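Local coordinates for protein putative drug/sodium antiporter (Escherichia coli, PDB 4Z3N) that probably exports colibactin-related compounds across the bacterial cell membrane as an antiporter of the MATE family, at residues T161-F175 with F218-L232. Sequence-based numbering, arbitrary orientation.
Sequences TVFSIMLIGVMMGLF and FLAQLSMVAYFIYTL. With OLC ((2R)-2,3-dihydroxypropyl (9Z)-octadec-9-enoate), chain E.
Phe175, Phe228 and Met171 pack together where two transmembrane helices of this MATE transporter, 162-177 and 209-232, run in the same general direction. Their segments cross at 40° with axes 9.8 Å apart; no hydrogen bond joins them, and van der Waals packing, mostly of side chains, makes the contact, as suits helices within a membrane.

The aromatic contacts lie toward both ends. The rings of Phe175 and Phe228 are nearly parallel, planes at 24°, but slid apart so far, with centroids 5.4 Å from each other, that they scarcely overlap. The edge of Phe175 faces the carbonyl O of Phe228, while CG2 of Thr231 comes within 3.5 Å of Phe175 CE1. Thr231 suits this place on a helix because its two branches serve different partners: OG1 donates to Tyr227 O and the methyl meets the ring. At the other end Phe218, its CG anti to the backbone N (chi1 -177°), swings its ring toward Thr161. There CG2 of Thr161 makes a CH-pi contact over one face, 4.0 Å from the centroid of the Phe218 ring, as Leu222 CG lies over the opposite face and Ser164 OG sits at the edge. The hydroxyl of Thr161 bonds to Ser158 O.

The remaining contacts are mainly apolar. Small Ser164 admits Leu222, and branched Ile168 extends CD1 to Val225 CG2 and Gln221 O. Flexible Met171, bent at chi2 and chi3, passes alongside Phe228 and brings SD to 3.9 Å from Leu232 CD2 at the C-terminal end. Beyond this pair, Phe228 also touches Ala187 of helix 181-204. Leu174 and Leu232 meet tip to tip through their CD2 methyls.

Gln221 lies against a monoolein chain, and its NE2 is 3.4 Å from Ile165 CD1.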
loop_
_atom_site.group_PDB
_atom_site.type_symbol
_atom_site.label_atom_id
_atom_site.label_comp_id
_atom_site.label_asym_id
_atom_site.label_seq_id
_atom_site.Cartn_x
_atom_site.Cartn_y
_atom_site.Cartn_z
ATOM N N THR A 161 18.622 2.191 -6.891
ATOM C CA THR A 161 17.283 2.470 -7.366
ATOM C C THR A 161 16.483 3.443 -6.476
ATOM O O THR A 161 15.426 3.918 -6.873
ATOM C CB THR A 161 16.495 1.164 -7.494
ATOM O OG1 THR A 161 16.137 0.705 -6.183
ATOM C CG2 THR A 161 17.336 0.118 -8.206
ATOM N N VAL A 162 17.005 3.753 -5.296
ATOM C CA VAL A 162 16.262 4.500 -4.277
ATOM C C VAL A 162 15.725 5.885 -4.701
ATOM O O VAL A 162 14.526 6.149 -4.579
ATOM C CB VAL A 162 17.134 4.677 -3.021
ATOM C CG1 VAL A 162 16.451 5.609 -1.998
ATOM C CG2 VAL A 162 17.439 3.324 -2.412
ATOM N N PHE A 163 16.602 6.765 -5.177
ATOM C CA PHE A 163 16.184 8.100 -5.564
ATOM C C PHE A 163 15.118 8.043 -6.656
ATOM O O PHE A 163 14.161 8.814 -6.639
ATOM C CB PHE A 163 17.381 8.937 -6.018
ATOM C CG PHE A 163 17.037 10.369 -6.344
ATOM C CD1 PHE A 163 16.281 11.137 -5.461
ATOM C CD2 PHE A 163 17.487 10.956 -7.525
ATOM C CE1 PHE A 163 15.974 12.450 -5.745
ATOM C CE2 PHE A 163 17.186 12.277 -7.822
ATOM C CZ PHE A 163 16.424 13.025 -6.928
ATOM N N SER A 164 15.261 7.109 -7.585
ATOM C CA SER A 164 14.318 6.994 -8.690
ATOM C C SER A 164 12.953 6.540 -8.179
ATOM O O SER A 164 11.914 7.053 -8.615
ATOM C CB SER A 164 14.850 6.026 -9.754
ATOM O OG SER A 164 16.275 5.991 -9.737
ATOM N N ILE A 165 12.962 5.588 -7.251
ATOM C CA ILE A 165 11.739 5.142 -6.594
ATOM C C ILE A 165 11.069 6.281 -5.799
ATOM O O ILE A 165 9.848 6.474 -5.873
ATOM C CB ILE A 165 12.007 3.956 -5.631
ATOM C CG1 ILE A 165 12.730 2.816 -6.352
ATOM C CG2 ILE A 165 10.710 3.472 -4.999
ATOM C CD1 ILE A 165 12.081 2.414 -7.671
ATOM N N MET A 166 11.858 7.028 -5.031
ATOM C CA MET A 166 11.316 8.173 -4.299
ATOM C C MET A 166 10.701 9.192 -5.253
ATOM O O MET A 166 9.640 9.741 -4.976
ATOM C CB MET A 166 12.397 8.842 -3.446
ATOM C CG MET A 166 13.047 7.915 -2.430
ATOM S SD MET A 166 11.941 7.284 -1.130
ATOM C CE MET A 166 11.791 5.534 -1.502
ATOM N N LEU A 167 11.388 9.438 -6.367
ATOM C CA LEU A 167 10.924 10.339 -7.421
ATOM C C LEU A 167 9.530 9.991 -7.929
ATOM O O LEU A 167 8.726 10.880 -8.186
ATOM C CB LEU A 167 11.900 10.324 -8.593
ATOM C CG LEU A 167 12.759 11.574 -8.717
ATOM C CD1 LEU A 167 13.553 11.542 -10.017
ATOM C CD2 LEU A 167 11.863 12.801 -8.650
ATOM N N ILE A 168 9.261 8.694 -8.081
ATOM C CA ILE A 168 7.959 8.193 -8.517
ATOM C C ILE A 168 6.863 8.455 -7.493
ATOM O O ILE A 168 5.728 8.759 -7.854
ATOM C CB ILE A 168 8.032 6.687 -8.811
ATOM C CG1 ILE A 168 8.879 6.460 -10.065
ATOM C CG2 ILE A 168 6.638 6.088 -8.961
ATOM C CD1 ILE A 168 8.998 5.027 -10.479
ATOM N N GLY A 169 7.204 8.326 -6.214
ATOM C CA GLY A 169 6.309 8.729 -5.143
ATOM C C GLY A 169 5.854 10.178 -5.265
ATOM O O GLY A 169 4.656 10.461 -5.278
ATOM N N VAL A 170 6.813 11.097 -5.364
ATOM C CA VAL A 170 6.513 12.507 -5.629
ATOM C C VAL A 170 5.544 12.701 -6.820
ATOM O O VAL A 170 4.525 13.397 -6.702
ATOM C CB VAL A 170 7.801 13.306 -5.917
ATOM C CG1 VAL A 170 7.469 14.755 -6.336
ATOM C CG2 VAL A 170 8.719 13.285 -4.721
ATOM N N MET A 171 5.872 12.077 -7.949
ATOM C CA MET A 171 5.094 12.189 -9.169
ATOM C C MET A 171 3.685 11.627 -9.006
ATOM O O MET A 171 2.694 12.284 -9.372
ATOM C CB MET A 171 5.816 11.480 -10.311
ATOM C CG MET A 171 7.190 12.063 -10.640
ATOM S SD MET A 171 7.151 13.778 -11.231
ATOM C CE MET A 171 6.846 14.682 -9.718
ATOM N N MET A 172 3.607 10.412 -8.462
ATOM C CA MET A 172 2.330 9.795 -8.122
ATOM C C MET A 172 1.527 10.742 -7.246
ATOM O O MET A 172 0.345 10.979 -7.502
ATOM C CB MET A 172 2.536 8.467 -7.394
ATOM C CG MET A 172 3.169 7.353 -8.231
ATOM S SD MET A 172 1.932 6.416 -9.138
ATOM C CE MET A 172 0.887 5.854 -7.792
ATOM N N GLY A 173 2.180 11.290 -6.223
ATOM C CA GLY A 173 1.542 12.220 -5.306
ATOM C C GLY A 173 1.110 13.513 -5.981
ATOM O O GLY A 173 0.067 14.092 -5.661
ATOM N N LEU A 174 1.915 13.957 -6.935
ATOM C CA LEU A 174 1.591 15.143 -7.709
ATOM C C LEU A 174 0.310 14.953 -8.548
ATOM O O LEU A 174 -0.631 15.740 -8.434
ATOM C CB LEU A 174 2.783 15.516 -8.601
ATOM C CG LEU A 174 2.681 16.818 -9.386
ATOM C CD1 LEU A 174 2.027 17.838 -8.524
ATOM C CD2 LEU A 174 4.055 17.305 -9.795
ATOM N N PHE A 175 0.259 13.905 -9.370
ATOM C CA PHE A 175 -0.876 13.717 -10.270
ATOM C C PHE A 175 -2.141 13.178 -9.577
ATOM O O PHE A 175 -3.263 13.415 -10.025
ATOM C CB PHE A 175 -0.473 12.805 -11.417
ATOM C CG PHE A 175 0.401 13.477 -12.443
ATOM C CD1 PHE A 175 -0.166 14.177 -13.517
ATOM C CD2 PHE A 175 1.792 13.409 -12.347
ATOM C CE1 PHE A 175 0.633 14.787 -14.467
ATOM C CE2 PHE A 175 2.605 14.031 -13.305
ATOM C CZ PHE A 175 2.025 14.719 -14.365
ATOM N N PHE A 218 13.602 -2.159 -13.736
ATOM C CA PHE A 218 14.047 -0.839 -13.363
ATOM C C PHE A 218 13.952 0.200 -14.515
ATOM O O PHE A 218 13.663 1.380 -14.272
ATOM C CB PHE A 218 15.476 -0.930 -12.818
ATOM C CG PHE A 218 16.016 0.378 -12.327
ATOM C CD1 PHE A 218 15.327 1.115 -11.378
ATOM C CD2 PHE A 218 17.207 0.874 -12.814
ATOM C CE1 PHE A 218 15.816 2.321 -10.929
ATOM C CE2 PHE A 218 17.700 2.082 -12.365
ATOM C CZ PHE A 218 17.006 2.806 -11.418
ATOM N N LEU A 219 14.193 -0.214 -15.757
ATOM C CA LEU A 219 14.111 0.729 -16.876
ATOM C C LEU A 219 12.643 0.992 -17.167
ATOM O O LEU A 219 12.271 2.044 -17.699
ATOM C CB LEU A 219 14.836 0.197 -18.125
ATOM C CG LEU A 219 16.365 0.022 -18.031
ATOM C CD1 LEU A 219 16.911 -0.730 -19.231
ATOM C CD2 LEU A 219 17.080 1.357 -17.881
ATOM N N ALA A 220 11.815 0.013 -16.807
ATOM C CA ALA A 220 10.369 0.185 -16.780
ATOM C C ALA A 220 9.980 1.321 -15.831
ATOM O O ALA A 220 9.183 2.178 -16.180
ATOM C CB ALA A 220 9.685 -1.121 -16.363
ATOM N N GLN A 221 10.553 1.332 -14.634
ATOM C CA GLN A 221 10.192 2.336 -13.653
ATOM C C GLN A 221 10.678 3.723 -14.076
ATOM O O GLN A 221 9.981 4.727 -13.866
ATOM C CB GLN A 221 10.736 1.961 -12.271
ATOM C CG GLN A 221 9.815 1.015 -11.478
ATOM C CD GLN A 221 10.584 0.055 -10.546
ATOM O OE1 GLN A 221 10.021 -0.918 -10.051
ATOM N NE2 GLN A 221 11.871 0.330 -10.311
ATOM N N LEU A 222 11.859 3.787 -14.680
ATOM C CA LEU A 222 12.373 5.069 -15.147
ATOM C C LEU A 222 11.538 5.623 -16.303
ATOM O O LEU A 222 11.236 6.808 -16.327
ATOM C CB LEU A 222 13.835 4.949 -15.558
ATOM C CG LEU A 222 14.832 4.955 -14.398
ATOM C CD1 LEU A 222 16.249 4.857 -14.928
ATOM C CD2 LEU A 222 14.650 6.197 -13.538
ATOM N N SER A 223 11.151 4.776 -17.251
ATOM C CA SER A 223 10.304 5.241 -18.347
ATOM C C SER A 223 8.994 5.809 -17.812
ATOM O O SER A 223 8.465 6.779 -18.360
ATOM C CB SER A 223 10.031 4.126 -19.366
ATOM O OG SER A 223 9.938 2.858 -18.755
ATOM N N MET A 224 8.481 5.224 -16.736
ATOM C CA MET A 224 7.368 5.843 -16.028
ATOM C C MET A 224 7.749 7.245 -15.544
ATOM O O MET A 224 7.033 8.216 -15.783
ATOM C CB MET A 224 6.946 4.996 -14.840
ATOM C CG MET A 224 6.316 3.665 -15.196
ATOM S SD MET A 224 5.643 2.927 -13.696
ATOM C CE MET A 224 4.910 4.379 -12.901
ATOM N N VAL A 225 8.887 7.329 -14.857
ATOM C CA VAL A 225 9.418 8.589 -14.354
ATOM C C VAL A 225 9.526 9.612 -15.478
ATOM O O VAL A 225 9.131 10.774 -15.341
ATOM C CB VAL A 225 10.799 8.382 -13.710
ATOM C CG1 VAL A 225 11.420 9.704 -13.342
ATOM C CG2 VAL A 225 10.675 7.502 -12.485
ATOM N N ALA A 226 10.070 9.157 -16.597
ATOM C CA ALA A 226 10.153 9.967 -17.798
ATOM C C ALA A 226 8.770 10.464 -18.236
ATOM O O ALA A 226 8.581 11.656 -18.480
ATOM C CB ALA A 226 10.806 9.174 -18.903
ATOM N N TYR A 227 7.809 9.552 -18.332
ATOM C CA TYR A 227 6.453 9.903 -18.744
ATOM C C TYR A 227 5.867 11.033 -17.902
ATOM O O TYR A 227 5.215 11.942 -18.427
ATOM C CB TYR A 227 5.537 8.685 -18.657
ATOM C CG TYR A 227 4.204 8.894 -19.320
ATOM C CD1 TYR A 227 3.177 9.552 -18.661
ATOM C CD2 TYR A 227 3.969 8.440 -20.611
ATOM C CE1 TYR A 227 1.951 9.759 -19.272
ATOM C CE2 TYR A 227 2.747 8.636 -21.225
ATOM C CZ TYR A 227 1.744 9.296 -20.548
ATOM O OH TYR A 227 0.524 9.496 -21.142
ATOM N N PHE A 228 6.093 10.959 -16.594
ATOM C CA PHE A 228 5.557 11.938 -15.663
ATOM C C PHE A 228 6.121 13.330 -15.924
ATOM O O PHE A 228 5.373 14.299 -16.075
ATOM C CB PHE A 228 5.849 11.518 -14.227
ATOM C CG PHE A 228 4.920 10.465 -13.704
ATOM C CD1 PHE A 228 3.608 10.403 -14.142
ATOM C CD2 PHE A 228 5.356 9.535 -12.767
ATOM C CE1 PHE A 228 2.746 9.421 -13.653
ATOM C CE2 PHE A 228 4.505 8.564 -12.274
ATOM C CZ PHE A 228 3.199 8.502 -12.719
ATOM N N ILE A 229 7.441 13.424 -15.979
ATOM C CA ILE A 229 8.092 14.708 -16.166
ATOM C C ILE A 229 7.731 15.326 -17.512
ATOM O O ILE A 229 7.458 16.527 -17.585
ATOM C CB ILE A 229 9.618 14.587 -16.038
ATOM C CG1 ILE A 229 9.992 14.094 -14.633
ATOM C CG2 ILE A 229 10.291 15.928 -16.325
ATOM C CD1 ILE A 229 11.496 14.018 -14.393
ATOM N N TYR A 230 7.700 14.523 -18.573
ATOM C CA TYR A 230 7.287 15.070 -19.868
ATOM C C TYR A 230 5.851 15.567 -19.809
ATOM O O TYR A 230 5.577 16.679 -20.235
ATOM C CB TYR A 230 7.467 14.051 -20.997
ATOM C CG TYR A 230 8.928 13.871 -21.364
ATOM C CD1 TYR A 230 9.832 14.926 -21.224
ATOM C CD2 TYR A 230 9.415 12.643 -21.814
ATOM C CE1 TYR A 230 11.176 14.768 -21.537
ATOM C CE2 TYR A 230 10.761 12.477 -22.130
ATOM C CZ TYR A 230 11.632 13.544 -21.989
ATOM O OH TYR A 230 12.961 13.390 -22.299
ATOM N N THR A 231 4.943 14.758 -19.274
ATOM C CA THR A 231 3.564 15.194 -19.079
ATOM C C THR A 231 3.557 16.502 -18.311
ATOM O O THR A 231 2.888 17.469 -18.680
ATOM C CB THR A 231 2.727 14.151 -18.306
ATOM O OG1 THR A 231 2.494 13.007 -19.132
ATOM C CG2 THR A 231 1.388 14.736 -17.882
ATOM N N LEU A 232 4.350 16.522 -17.254
ATOM C CA LEU A 232 4.404 17.631 -16.319
ATOM C C LEU A 232 4.973 18.903 -16.954
ATOM O O LEU A 232 4.843 19.993 -16.403
ATOM C CB LEU A 232 5.231 17.207 -15.112
ATOM C CG LEU A 232 5.206 18.024 -13.839
ATOM C CD1 LEU A 232 3.801 18.533 -13.580
ATOM C CD2 LEU A 232 5.682 17.115 -12.728
HETATM C C9 OLC E . 10.311 -3.802 -8.153
HETATM C C8 OLC E . 9.663 -3.765 -9.530
HETATM C C7 OLC E . 8.162 -3.561 -9.410
HETATM C C6 OLC E . 7.641 -2.774 -10.594
HETATM C C5 OLC E . 6.732 -1.662 -10.099
HETATM C C4 OLC E . 7.054 -0.338 -10.763
#